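Local structure of pectate lyase (Bacillus, 3VMV) at residues Val216-Asn220 against Tyr302-Ser308; Gly16-Arg21 against Glu46-Ile50; Phe223-Asp228 against Asp247-Ser251. The protein probably cleaves polygalacturonate (pectate) chains by an eliminative mechanism, as a secreted pectate lyase of polysaccharide lyase family 1 built on a parallel beta-helix. Residues are numbered along the deposited sequence.

Contact 1 of 3, residues Val216-Asn220 against Tyr302-Ser308; sequences VHMFN and YSYQVQS
Four aromatic rings gather where an irregular chain runs along the outside of a beta-strand with no backbone pairing between them: His217 and Phe219 from the strand, Tyr302 and Tyr304 from the covering segment. The strand, 215-219, belongs to one rung of the right-handed parallel beta-helix of this lyase family, and residues 302-308 lie over its outer surface in the loop before helix 309-319. The two run roughly the same way, end-to-end directions 30° apart, and converge: the CA atoms of His217 and Tyr302 are 10.4 Å apart, those of Asn220 and Gln307 only 6.6 Å. Residues 216-219 are extended, so His217 and Phe219 direct their CA-CB bonds toward the loop while Val216 and Met218 direct theirs away; Asn220 then leaves the strand with left-handed angles (61/30). Residues 302-308 are also extended but join no sheet. His217 (chi1 t) directs its ring edge at the face of Tyr304 (chi1 p), centroids 4.7 Å apart and planes at 71°, a T-shaped pair. Phe219 (chi1 p) meets Tyr304 obliquely, centroids 5.2 Å apart, and is stacked with His197 of the preceding rung; its CD1 lies 3.9 Å from Val306 CG2. Near Asn220, Gln307 sends its side-chain amide to His198 and Ser315, and Ser308 N-caps the helix. The polar centre of the cluster is His217: NE2 bonds to Glu242 of the following rung, and ND1 lies 2.6 Å from Tyr302 OH in a hydrogen bond that either atom could donate.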
ATOM      1  N   VAL A 216      -9.367  -3.848   8.134  1.00  9.91           N
ATOM      2  CA  VAL A 216      -8.939  -3.827   6.743  1.00  6.74           C
ATOM      3  C   VAL A 216      -9.960  -4.562   5.875  1.00 10.27           C
ATOM      4  O   VAL A 216     -10.486  -5.596   6.290  1.00 10.55           O
ATOM      5  CB  VAL A 216      -7.575  -4.517   6.628  1.00 11.76           C
ATOM      6  CG1 VAL A 216      -7.136  -4.620   5.198  1.00 11.07           C
ATOM      7  CG2 VAL A 216      -6.545  -3.779   7.479  1.00 11.66           C
ATOM      8  N   HIS A 217     -10.260  -4.026   4.696  1.00  8.92           N
ATOM      9  CA  HIS A 217     -11.090  -4.712   3.700  1.00  8.90           C
ATOM     10  C   HIS A 217     -10.222  -4.993   2.486  1.00  9.31           C
ATOM     11  O   HIS A 217      -9.624  -4.066   1.951  1.00  9.12           O
ATOM     12  CB  HIS A 217     -12.248  -3.792   3.356  1.00  9.00           C
ATOM     13  CG  HIS A 217     -13.269  -4.341   2.396  1.00  9.17           C
ATOM     14  ND1 HIS A 217     -14.057  -3.488   1.654  1.00 11.31           N
ATOM     15  CD2 HIS A 217     -13.659  -5.597   2.082  1.00 11.73           C
ATOM     16  CE1 HIS A 217     -14.915  -4.204   0.938  1.00  9.70           C
ATOM     17  NE2 HIS A 217     -14.686  -5.485   1.162  1.00 10.91           N
ATOM     18  N   MET A 218     -10.145  -6.253   2.073  1.00  9.69           N
ATOM     19  CA  MET A 218      -9.477  -6.622   0.831  1.00  8.53           C
ATOM     20  C   MET A 218     -10.491  -7.268  -0.093  1.00  7.24           C
ATOM     21  O   MET A 218     -11.027  -8.343   0.247  1.00  9.09           O
ATOM     22  CB  MET A 218      -8.354  -7.604   1.102  1.00 10.72           C
ATOM     23  CG  MET A 218      -7.395  -7.103   2.164  1.00  8.89           C
ATOM     24  SD  MET A 218      -5.873  -8.093   2.244  1.00 11.56           S
ATOM     25  CE  MET A 218      -4.956  -7.523   0.817  1.00 10.49           C
ATOM     26  N   PHE A 219     -10.784  -6.585  -1.203  1.00  7.47           N
ATOM     27  CA  PHE A 219     -11.692  -7.187  -2.182  1.00  7.57           C
ATOM     28  C   PHE A 219     -11.189  -7.116  -3.603  1.00  8.41           C
ATOM     29  O   PHE A 219     -10.532  -6.149  -4.007  1.00  8.54           O
ATOM     30  CB  PHE A 219     -13.137  -6.623  -2.061  1.00  7.71           C
ATOM     31  CG  PHE A 219     -13.297  -5.148  -2.441  1.00  9.50           C
ATOM     32  CD1 PHE A 219     -13.762  -4.799  -3.711  1.00  9.37           C
ATOM     33  CD2 PHE A 219     -13.045  -4.139  -1.523  1.00  9.12           C
ATOM     34  CE1 PHE A 219     -13.983  -3.480  -4.079  1.00 10.40           C
ATOM     35  CE2 PHE A 219     -13.235  -2.785  -1.884  1.00  8.76           C
ATOM     36  CZ  PHE A 219     -13.714  -2.453  -3.165  1.00 10.14           C
ATOM     37  N   ASN A 220     -11.501  -8.160  -4.383  1.00  9.81           N
ATOM     38  CA  ASN A 220     -11.243  -8.121  -5.821  1.00  8.48           C
ATOM     39  C   ASN A 220      -9.772  -7.955  -6.146  1.00  8.73           C
ATOM     40  O   ASN A 220      -9.463  -7.413  -7.202  1.00  8.91           O
ATOM     41  CB  ASN A 220     -12.061  -7.017  -6.527  1.00  8.69           C
ATOM     42  CG  ASN A 220     -13.558  -7.361  -6.637  1.00 10.87           C
ATOM     43  OD1 ASN A 220     -14.028  -8.526  -6.379  1.00 13.97           O
ATOM     44  ND2 ASN A 220     -14.316  -6.374  -7.003  1.00  7.63           N
ATOM     45  N   TYR A 302     -18.732   1.259   4.779  1.00 12.39           N
ATOM     46  CA  TYR A 302     -18.917   2.132   3.641  1.00 11.16           C
ATOM     47  C   TYR A 302     -19.611   1.378   2.505  1.00 11.71           C
ATOM     48  O   TYR A 302     -19.617   0.152   2.492  1.00 12.15           O
ATOM     49  CB  TYR A 302     -17.572   2.731   3.148  1.00 13.28           C
ATOM     50  CG  TYR A 302     -16.456   1.709   2.916  1.00 11.34           C
ATOM     51  CD1 TYR A 302     -16.535   0.775   1.883  1.00 11.75           C
ATOM     52  CD2 TYR A 302     -15.340   1.662   3.754  1.00 11.23           C
ATOM     53  CE1 TYR A 302     -15.525  -0.158   1.668  1.00 10.84           C
ATOM     54  CE2 TYR A 302     -14.321   0.714   3.528  1.00  9.88           C
ATOM     55  CZ  TYR A 302     -14.415  -0.159   2.492  1.00 10.85           C
ATOM     56  OH  TYR A 302     -13.388  -1.069   2.288  1.00 11.64           O
ATOM     57  N   SER A 303     -20.173   2.148   1.572  1.00 11.46           N
ATOM     58  CA  SER A 303     -20.744   1.596   0.346  1.00 11.49           C
ATOM     59  C   SER A 303     -19.627   1.255  -0.621  1.00 12.47           C
ATOM     60  O   SER A 303     -18.619   1.954  -0.666  1.00 14.03           O
ATOM     61  CB  SER A 303     -21.650   2.656  -0.272  1.00 11.12           C
ATOM     62  OG  SER A 303     -22.701   3.025   0.619  1.00 11.47           O
ATOM     63  N   TYR A 304     -19.835   0.228  -1.454  1.00 10.40           N
ATOM     64  CA  TYR A 304     -18.844  -0.114  -2.446  1.00 11.27           C
ATOM     65  C   TYR A 304     -19.487  -1.028  -3.494  1.00 14.83           C
ATOM     66  O   TYR A 304     -20.588  -1.558  -3.293  1.00 12.06           O
ATOM     67  CB  TYR A 304     -17.586  -0.761  -1.811  1.00 12.36           C
ATOM     68  CG  TYR A 304     -17.850  -2.084  -1.117  1.00  9.48           C
ATOM     69  CD1 TYR A 304     -17.584  -3.299  -1.745  1.00 12.26           C
ATOM     70  CD2 TYR A 304     -18.395  -2.117   0.180  1.00 11.04           C
ATOM     71  CE1 TYR A 304     -17.849  -4.514  -1.132  1.00 11.08           C
ATOM     72  CE2 TYR A 304     -18.642  -3.330   0.827  1.00 12.52           C
ATOM     73  CZ  TYR A 304     -18.379  -4.546   0.162  1.00 10.01           C
ATOM     74  OH  TYR A 304     -18.637  -5.718   0.826  1.00 13.64           O
ATOM     75  N   GLN A 305     -18.800  -1.172  -4.616  1.00 12.40           N
ATOM     76  CA  GLN A 305     -19.192  -2.107  -5.665  1.00 12.74           C
ATOM     77  C   GLN A 305     -18.167  -3.194  -5.719  1.00 12.78           C
ATOM     78  O   GLN A 305     -16.949  -2.884  -5.691  1.00 15.03           O
ATOM     79  CB  GLN A 305     -19.238  -1.361  -6.996  1.00 14.46           C
ATOM     80  CG  GLN A 305     -20.369  -0.381  -7.052  1.00 24.95           C
ATOM     81  CD  GLN A 305     -21.700  -1.073  -7.197  1.00 34.07           C
ATOM     82  OE1 GLN A 305     -21.859  -1.977  -8.025  1.00 39.30           O
ATOM     83  NE2 GLN A 305     -22.677  -0.657  -6.388  1.00 38.62           N
ATOM     84  N   VAL A 306     -18.628  -4.434  -5.811  1.00 10.88           N
ATOM     85  CA  VAL A 306     -17.700  -5.576  -5.783  1.00 11.02           C
ATOM     86  C   VAL A 306     -18.044  -6.562  -6.888  1.00 11.98           C
ATOM     87  O   VAL A 306     -19.201  -6.946  -7.075  1.00 13.75           O
ATOM     88  CB  VAL A 306     -17.653  -6.208  -4.371  1.00 12.24           C
ATOM     89  CG1 VAL A 306     -19.029  -6.724  -3.921  1.00 13.01           C
ATOM     90  CG2 VAL A 306     -16.620  -7.347  -4.324  1.00 10.54           C
ATOM     91  N   GLN A 307     -17.037  -6.909  -7.682  1.00  9.85           N
ATOM     92  CA  GLN A 307     -17.181  -7.920  -8.747  1.00 10.70           C
ATOM     93  C   GLN A 307     -17.050  -9.331  -8.191  1.00 11.44           C
ATOM     94  O   GLN A 307     -16.639  -9.527  -7.060  1.00 11.82           O
ATOM     95  CB  GLN A 307     -16.067  -7.725  -9.772  1.00 10.98           C
ATOM     96  CG  GLN A 307     -16.043  -6.362 -10.440  1.00 12.54           C
ATOM     97  CD  GLN A 307     -14.880  -6.313 -11.427  1.00 14.79           C
ATOM     98  OE1 GLN A 307     -13.727  -6.266 -11.025  1.00 13.67           O
ATOM     99  NE2 GLN A 307     -15.180  -6.494 -12.688  1.00 18.74           N
ATOM    100  N   SER A 308     -17.386 -10.341  -8.997  1.00 10.56           N
ATOM    101  CA  SER A 308     -17.019 -11.688  -8.587  1.00  9.71           C
ATOM    102  C   SER A 308     -15.488 -11.814  -8.614  1.00 10.24           C
ATOM    103  O   SER A 308     -14.792 -10.990  -9.225  1.00 11.65           O
ATOM    104  CB  SER A 308     -17.625 -12.706  -9.548  1.00 13.83           C
ATOM    105  OG  SER A 308     -16.977 -12.650 -10.820  1.00 15.12           O
TER

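Contact 2 of 3, residues Gly16-Arg21 against Glu46-Ile50; sequences GGAGGR and EPLTI
Glu46 (chi1 t, chi2 t) extends its side chain toward the glycine-rich loop 16-21, and its OE1 forms a salt bridge with Arg21 NE at 2.8 Å; the hydrogen bond within it is weak, with an N-H...O angle of 118°. Pro47 packs its CB 3.4 Å from Gly17 O, while its carbonyl O accepts from Arg21 N at 2.9 Å. Gly20 CA approaches the same Pro47 O to 3.2 Å; a CB there would clash with it. Leu48 pairs with Arg21 in a parallel bridge, CA atoms 4.9 Å apart, both side chains on one face with Arg21 CB and Leu48 CD1 4.0 Å apart. Leu48 O receives a CA-H...O contact from Gly17 CA at 3.3 Å, again where a CB would collide. Thr49 N donates to Arg21 O at 2.9 Å and 176°. One water accepts from Gly20 N and Thr49 OG1 and donates to Gly17 O and Arg21 O, filling the curl of the loop. Ile50 continues the strand, its backbone hydrogen-bonded to Ser82 and Ile84 of strand 78-85. This is the start of strand 21-25 pairing with 48-52, the N-terminal end of the parallel beta-helix.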
ATOM      1  N   GLY A  16      -6.837  14.928  -3.087  1.00 14.84           N
ATOM      2  CA  GLY A  16      -5.439  15.248  -3.339  1.00 14.94           C
ATOM      3  C   GLY A  16      -5.193  16.705  -3.705  1.00 15.10           C
ATOM      4  O   GLY A  16      -5.647  17.648  -3.010  1.00 15.56           O
ATOM      5  N   GLY A  17      -4.460  16.899  -4.794  1.00 14.00           N
ATOM      6  CA  GLY A  17      -4.056  18.229  -5.235  1.00 14.28           C
ATOM      7  C   GLY A  17      -5.009  18.845  -6.222  1.00 17.43           C
ATOM      8  O   GLY A  17      -4.681  19.854  -6.837  1.00 18.74           O
ATOM      9  N   ALA A  18      -6.181  18.244  -6.398  1.00 18.55           N
ATOM     10  CA  ALA A  18      -7.123  18.753  -7.396  1.00 23.28           C
ATOM     11  C   ALA A  18      -7.564  20.180  -7.076  1.00 26.13           C
ATOM     12  O   ALA A  18      -7.828  20.520  -5.922  1.00 24.20           O
ATOM     13  CB  ALA A  18      -8.328  17.840  -7.506  1.00 29.71           C
ATOM     14  N   GLY A  19      -7.622  21.015  -8.111  1.00 24.11           N
ATOM     15  CA  GLY A  19      -8.209  22.338  -7.970  1.00 28.08           C
ATOM     16  C   GLY A  19      -7.263  23.406  -7.441  1.00 31.52           C
ATOM     17  O   GLY A  19      -7.692  24.381  -6.822  1.00 36.21           O
ATOM     18  N   GLY A  20      -5.971  23.219  -7.680  1.00 23.24           N
ATOM     19  CA  GLY A  20      -4.983  24.224  -7.342  1.00 23.49           C
ATOM     20  C   GLY A  20      -3.942  24.353  -8.439  1.00 25.58           C
ATOM     21  O   GLY A  20      -4.256  24.410  -9.629  1.00 28.05           O
ATOM     22  N   ARG A  21      -2.691  24.397  -8.033  1.00 19.83           N
ATOM     23  CA  ARG A  21      -1.583  24.548  -8.949  1.00 20.18           C
ATOM     24  C   ARG A  21      -1.172  23.217  -9.551  1.00 18.27           C
ATOM     25  O   ARG A  21      -1.379  22.154  -8.938  1.00 16.74           O
ATOM     26  CB  ARG A  21      -0.386  25.154  -8.212  1.00 24.28           C
ATOM     27  CG  ARG A  21      -0.593  26.598  -7.825  1.00 32.94           C
ATOM     28  CD  ARG A  21       0.694  27.266  -7.341  1.00 38.71           C
ATOM     29  NE  ARG A  21       0.398  28.505  -6.622  1.00 47.11           N
ATOM     30  CZ  ARG A  21       1.278  29.484  -6.416  1.00 55.00           C
ATOM     31  NH1 ARG A  21       2.516  29.374  -6.881  1.00 55.93           N
ATOM     32  NH2 ARG A  21       0.918  30.575  -5.749  1.00 59.34           N
ATOM     33  N   GLU A  46      -2.586  25.147  -0.188  1.00 17.82           N
ATOM     34  CA  GLU A  46      -3.135  25.315  -1.545  1.00 17.15           C
ATOM     35  C   GLU A  46      -2.914  23.988  -2.289  1.00 16.33           C
ATOM     36  O   GLU A  46      -1.789  23.531  -2.391  1.00 18.00           O
ATOM     37  CB  GLU A  46      -2.411  26.440  -2.282  1.00 18.55           C
ATOM     38  CG  GLU A  46      -3.025  26.666  -3.670  1.00 19.97           C
ATOM     39  CD  GLU A  46      -2.251  27.654  -4.497  1.00 29.12           C
ATOM     40  OE1 GLU A  46      -1.009  27.739  -4.342  1.00 30.43           O
ATOM     41  OE2 GLU A  46      -2.894  28.341  -5.319  1.00 30.29           O
ATOM     42  N   PRO A  47      -3.975  23.394  -2.841  1.00 17.61           N
ATOM     43  CA  PRO A  47      -3.784  22.085  -3.517  1.00 16.83           C
ATOM     44  C   PRO A  47      -2.737  22.159  -4.629  1.00 16.66           C
ATOM     45  O   PRO A  47      -2.681  23.153  -5.380  1.00 17.27           O
ATOM     46  CB  PRO A  47      -5.174  21.770  -4.100  1.00 18.85           C
ATOM     47  CG  PRO A  47      -6.130  22.481  -3.180  1.00 19.98           C
ATOM     48  CD  PRO A  47      -5.397  23.745  -2.681  1.00 19.28           C
ATOM     49  N   LEU A  48      -1.925  21.097  -4.721  1.00 14.33           N
ATOM     50  CA  LEU A  48      -0.816  21.036  -5.653  1.00 13.26           C
ATOM     51  C   LEU A  48      -0.809  19.658  -6.302  1.00 11.68           C
ATOM     52  O   LEU A  48      -0.782  18.652  -5.621  1.00 13.47           O
ATOM     53  CB  LEU A  48       0.509  21.257  -4.901  1.00 15.77           C
ATOM     54  CG  LEU A  48       1.789  21.140  -5.756  1.00 21.33           C
ATOM     55  CD1 LEU A  48       1.849  22.142  -6.904  1.00 22.15           C
ATOM     56  CD2 LEU A  48       3.056  21.243  -4.870  1.00 21.18           C
ATOM     57  N   THR A  49      -0.866  19.628  -7.621  1.00 13.78           N
ATOM     58  CA  THR A  49      -0.670  18.396  -8.369  1.00 15.51           C
ATOM     59  C   THR A  49       0.702  18.472  -9.007  1.00 12.56           C
ATOM     60  O   THR A  49       1.032  19.462  -9.679  1.00 13.51           O
ATOM     61  CB  THR A  49      -1.749  18.256  -9.466  1.00 15.56           C
ATOM     62  OG1 THR A  49      -3.014  18.065  -8.821  1.00 16.78           O
ATOM     63  CG2 THR A  49      -1.467  17.062 -10.370  1.00 15.27           C
ATOM     64  N   ILE A  50       1.527  17.455  -8.749  1.00 13.73           N
ATOM     65  CA  ILE A  50       2.833  17.337  -9.362  1.00 13.25           C
ATOM     66  C   ILE A  50       2.786  16.166 -10.348  1.00 12.44           C
ATOM     67  O   ILE A  50       2.660  14.998  -9.917  1.00 11.87           O
ATOM     68  CB  ILE A  50       3.898  17.032  -8.293  1.00 14.58           C
ATOM     69  CG1 ILE A  50       3.859  18.124  -7.223  1.00 16.41           C
ATOM     70  CG2 ILE A  50       5.255  16.939  -8.971  1.00 17.81           C
ATOM     71  CD1 ILE A  50       4.845  17.894  -6.058  1.00 15.86           C
TER
HETATM   72  O   HOH W   1      -4.041  21.114  -8.929  1.00 22.42           O

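Contact 3 of 3, residues Phe223-Asp228 against Asp247-Ser251; sequences FKDIND and DNVGS
Five backbone hydrogen bonds hold the two segments in parallel register, with Lys224 opposite Asp247 (CA-CA 4.8 Å) and Ile226 opposite Val249 (4.6 Å). Asp247 N donates to Phe223 O at 2.9 Å, and Asp247 O accepts from Asp225 N at 2.9 Å. Asp225 (57/57) and Asn248 (61/53) are both left-handed, so the two chains bend together; past the bend Ile226 N reaches Asn248 O at 3.1 Å, Gly250 N reaches Ile226 O at 2.9 Å, and Ser251 N reaches Asp228 O at 3.2 Å. Lys224 NZ forms a salt bridge with Asp225 OD2 at 3.0 Å, and water 2 accepts from NZ while donating to Asp225 OD1 and, weakly, Asp247 OD1. The carboxylate of Asp228 is satisfied by Tyr269 and Lys262. Inside, Val249 CG2 touches Phe223 CB at 3.8 Å and Val249 CG1 touches Ile226 CB at 4.0 Å. Matching corners on successive rungs, with residues stacked in register from coil to coil, are characteristic of the parallel beta-helix.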
ATOM      1  N   PHE A 223      -4.106 -12.491  -6.175  1.00  8.92           N
ATOM      2  CA  PHE A 223      -2.885 -12.959  -5.490  1.00  9.48           C
ATOM      3  C   PHE A 223      -2.340 -14.129  -6.291  1.00 12.19           C
ATOM      4  O   PHE A 223      -3.099 -15.070  -6.609  1.00 11.12           O
ATOM      5  CB  PHE A 223      -3.241 -13.488  -4.116  1.00  9.48           C
ATOM      6  CG  PHE A 223      -3.793 -12.470  -3.113  1.00 10.35           C
ATOM      7  CD1 PHE A 223      -2.994 -12.033  -2.063  1.00 12.04           C
ATOM      8  CD2 PHE A 223      -5.115 -12.023  -3.182  1.00  9.05           C
ATOM      9  CE1 PHE A 223      -3.489 -11.219  -1.052  1.00 10.99           C
ATOM     10  CE2 PHE A 223      -5.636 -11.192  -2.193  1.00  8.73           C
ATOM     11  CZ  PHE A 223      -4.812 -10.756  -1.120  1.00  9.89           C
ATOM     12  N   LYS A 224      -1.037 -14.129  -6.611  1.00  9.79           N
ATOM     13  CA  LYS A 224      -0.472 -15.168  -7.471  1.00  9.29           C
ATOM     14  C   LYS A 224       0.955 -15.442  -7.062  1.00 11.99           C
ATOM     15  O   LYS A 224       1.751 -14.507  -6.888  1.00 11.65           O
ATOM     16  CB  LYS A 224      -0.482 -14.691  -8.927  1.00 11.88           C
ATOM     17  CG  LYS A 224      -0.007 -15.730  -9.921  1.00 15.88           C
ATOM     18  CD  LYS A 224      -0.238 -15.208 -11.351  1.00 20.96           C
ATOM     19  CE  LYS A 224       0.001 -16.307 -12.369  1.00 32.94           C
ATOM     20  NZ  LYS A 224       1.382 -16.827 -12.304  1.00 41.14           N
ATOM     21  N   ASP A 225       1.283 -16.727  -6.936  1.00 11.11           N
ATOM     22  CA  ASP A 225       2.688 -17.127  -6.762  1.00 10.70           C
ATOM     23  C   ASP A 225       3.291 -16.439  -5.551  1.00 12.36           C
ATOM     24  O   ASP A 225       4.300 -15.739  -5.620  1.00 12.49           O
ATOM     25  CB  ASP A 225       3.483 -16.871  -8.039  1.00 13.07           C
ATOM     26  CG  ASP A 225       3.072 -17.804  -9.188  1.00 15.06           C
ATOM     27  OD1 ASP A 225       2.405 -18.839  -8.955  1.00 15.06           O
ATOM     28  OD2 ASP A 225       3.479 -17.522 -10.327  1.00 18.44           O
ATOM     29  N   ILE A 226       2.644 -16.667  -4.412  1.00 12.14           N
ATOM     30  CA  ILE A 226       3.125 -16.107  -3.149  1.00 11.41           C
ATOM     31  C   ILE A 226       3.786 -17.251  -2.401  1.00 11.37           C
ATOM     32  O   ILE A 226       3.143 -18.259  -2.067  1.00 13.25           O
ATOM     33  CB  ILE A 226       1.991 -15.413  -2.396  1.00 10.51           C
ATOM     34  CG1 ILE A 226       1.532 -14.179  -3.221  1.00 16.80           C
ATOM     35  CG2 ILE A 226       2.483 -14.950  -0.972  1.00 11.34           C
ATOM     36  CD1 ILE A 226       0.305 -13.441  -2.687  1.00 15.55           C
ATOM     37  N   ASN A 227       5.089 -17.087  -2.135  1.00 11.00           N
ATOM     38  CA  ASN A 227       5.910 -18.217  -1.725  1.00 12.55           C
ATOM     39  C   ASN A 227       5.654 -18.717  -0.318  1.00 12.65           C
ATOM     40  O   ASN A 227       5.581 -19.929  -0.100  1.00 15.63           O
ATOM     41  CB  ASN A 227       7.399 -17.825  -1.904  1.00 12.89           C
ATOM     42  CG  ASN A 227       8.314 -18.967  -1.603  1.00 18.12           C
ATOM     43  OD1 ASN A 227       8.252 -19.998  -2.259  1.00 22.35           O
ATOM     44  ND2 ASN A 227       9.154 -18.808  -0.597  1.00 20.47           N
ATOM     45  N   ASP A 228       5.564 -17.794   0.640  1.00 11.93           N
ATOM     46  CA  ASP A 228       5.427 -18.228   2.024  1.00 12.05           C
ATOM     47  C   ASP A 228       3.997 -18.054   2.552  1.00 10.86           C
ATOM     48  O   ASP A 228       3.298 -19.052   2.787  1.00 12.29           O
ATOM     49  CB  ASP A 228       6.484 -17.566   2.912  1.00 13.87           C
ATOM     50  CG  ASP A 228       6.833 -18.429   4.119  1.00 16.65           C
ATOM     51  OD1 ASP A 228       7.251 -19.595   3.947  1.00 18.38           O
ATOM     52  OD2 ASP A 228       6.693 -17.938   5.247  1.00 17.29           O
ATOM     53  N   ASP A 247      -4.008 -17.795  -6.639  1.00 10.10           N
ATOM     54  CA  ASP A 247      -3.445 -18.892  -7.417  1.00 11.39           C
ATOM     55  C   ASP A 247      -2.054 -19.157  -6.848  1.00 12.31           C
ATOM     56  O   ASP A 247      -1.190 -18.269  -6.912  1.00 11.43           O
ATOM     57  CB  ASP A 247      -3.335 -18.455  -8.887  1.00 14.01           C
ATOM     58  CG  ASP A 247      -2.597 -19.476  -9.775  1.00 18.15           C
ATOM     59  OD1 ASP A 247      -2.454 -19.185 -10.967  1.00 23.10           O
ATOM     60  OD2 ASP A 247      -2.191 -20.561  -9.324  1.00 21.30           O
ATOM     61  N   ASN A 248      -1.841 -20.370  -6.327  1.00 10.96           N
ATOM     62  CA  ASN A 248      -0.518 -20.804  -5.885  1.00 13.14           C
ATOM     63  C   ASN A 248      -0.029 -19.896  -4.788  1.00 13.04           C
ATOM     64  O   ASN A 248       1.080 -19.326  -4.875  1.00 12.75           O
ATOM     65  CB  ASN A 248       0.471 -20.827  -7.057  1.00 13.17           C
ATOM     66  CG  ASN A 248       1.800 -21.470  -6.690  1.00 16.97           C
ATOM     67  OD1 ASN A 248       2.850 -21.122  -7.262  1.00 23.51           O
ATOM     68  ND2 ASN A 248       1.776 -22.388  -5.750  1.00 17.32           N
ATOM     69  N   VAL A 249      -0.859 -19.744  -3.757  1.00 13.28           N
ATOM     70  CA  VAL A 249      -0.554 -18.856  -2.631  1.00 11.64           C
ATOM     71  C   VAL A 249      -0.329 -19.598  -1.333  1.00 12.77           C
ATOM     72  O   VAL A 249      -1.235 -20.230  -0.789  1.00 16.39           O
ATOM     73  CB  VAL A 249      -1.706 -17.884  -2.417  1.00 10.51           C
ATOM     74  CG1 VAL A 249      -1.521 -16.994  -1.153  1.00 11.39           C
ATOM     75  CG2 VAL A 249      -1.841 -16.969  -3.638  1.00 12.12           C
ATOM     76  N   GLY A 250       0.899 -19.515  -0.831  1.00 14.20           N
ATOM     77  CA  GLY A 250       1.230 -20.095   0.454  1.00 16.68           C
ATOM     78  C   GLY A 250       1.868 -21.447   0.332  1.00 17.25           C
ATOM     79  O   GLY A 250       1.500 -22.233  -0.548  1.00 18.72           O
ATOM     80  N   SER A 251       2.799 -21.762   1.242  1.00 16.77           N
ATOM     81  CA  SER A 251       3.503 -23.056   1.129  1.00 19.35           C
ATOM     82  C   SER A 251       2.749 -24.291   1.621  1.00 25.42           C
ATOM     83  O   SER A 251       3.115 -25.405   1.254  1.00 26.11           O
ATOM     84  CB  SER A 251       4.855 -22.996   1.854  1.00 21.62           C
ATOM     85  OG  SER A 251       4.644 -23.086   3.269  1.00 22.32           O
TER
HETATM   86  O   HOH W   2       0.639 -19.582 -10.834  1.00 24.97           O
HETATM   87  O   HOH W   3       7.213 -22.908   4.140  1.00 37.69           O

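How the contacts relate
All three contacts reach the curled parallel sheet of the beta-helix. Contact 2 comes first in the chain and closes before the others open, at the end of the beta-helix where strand 21-25 begins; its centre is 28 Å from that of contact 1 and 39 Å from that of contact 3, with which it lies on opposite sides of the chain's centre. Contact 3 is nested within the loop closed by contact 1, and these two touch: consecutive strands 215-219 and 222-226 bring Met218 CE within 3.8 Å of Phe223 CZ. Thus contacts 2 and 3 join strands of neighbouring turns through backbone bonds, whereas contact 1 lays a late loop across the outside through side chains.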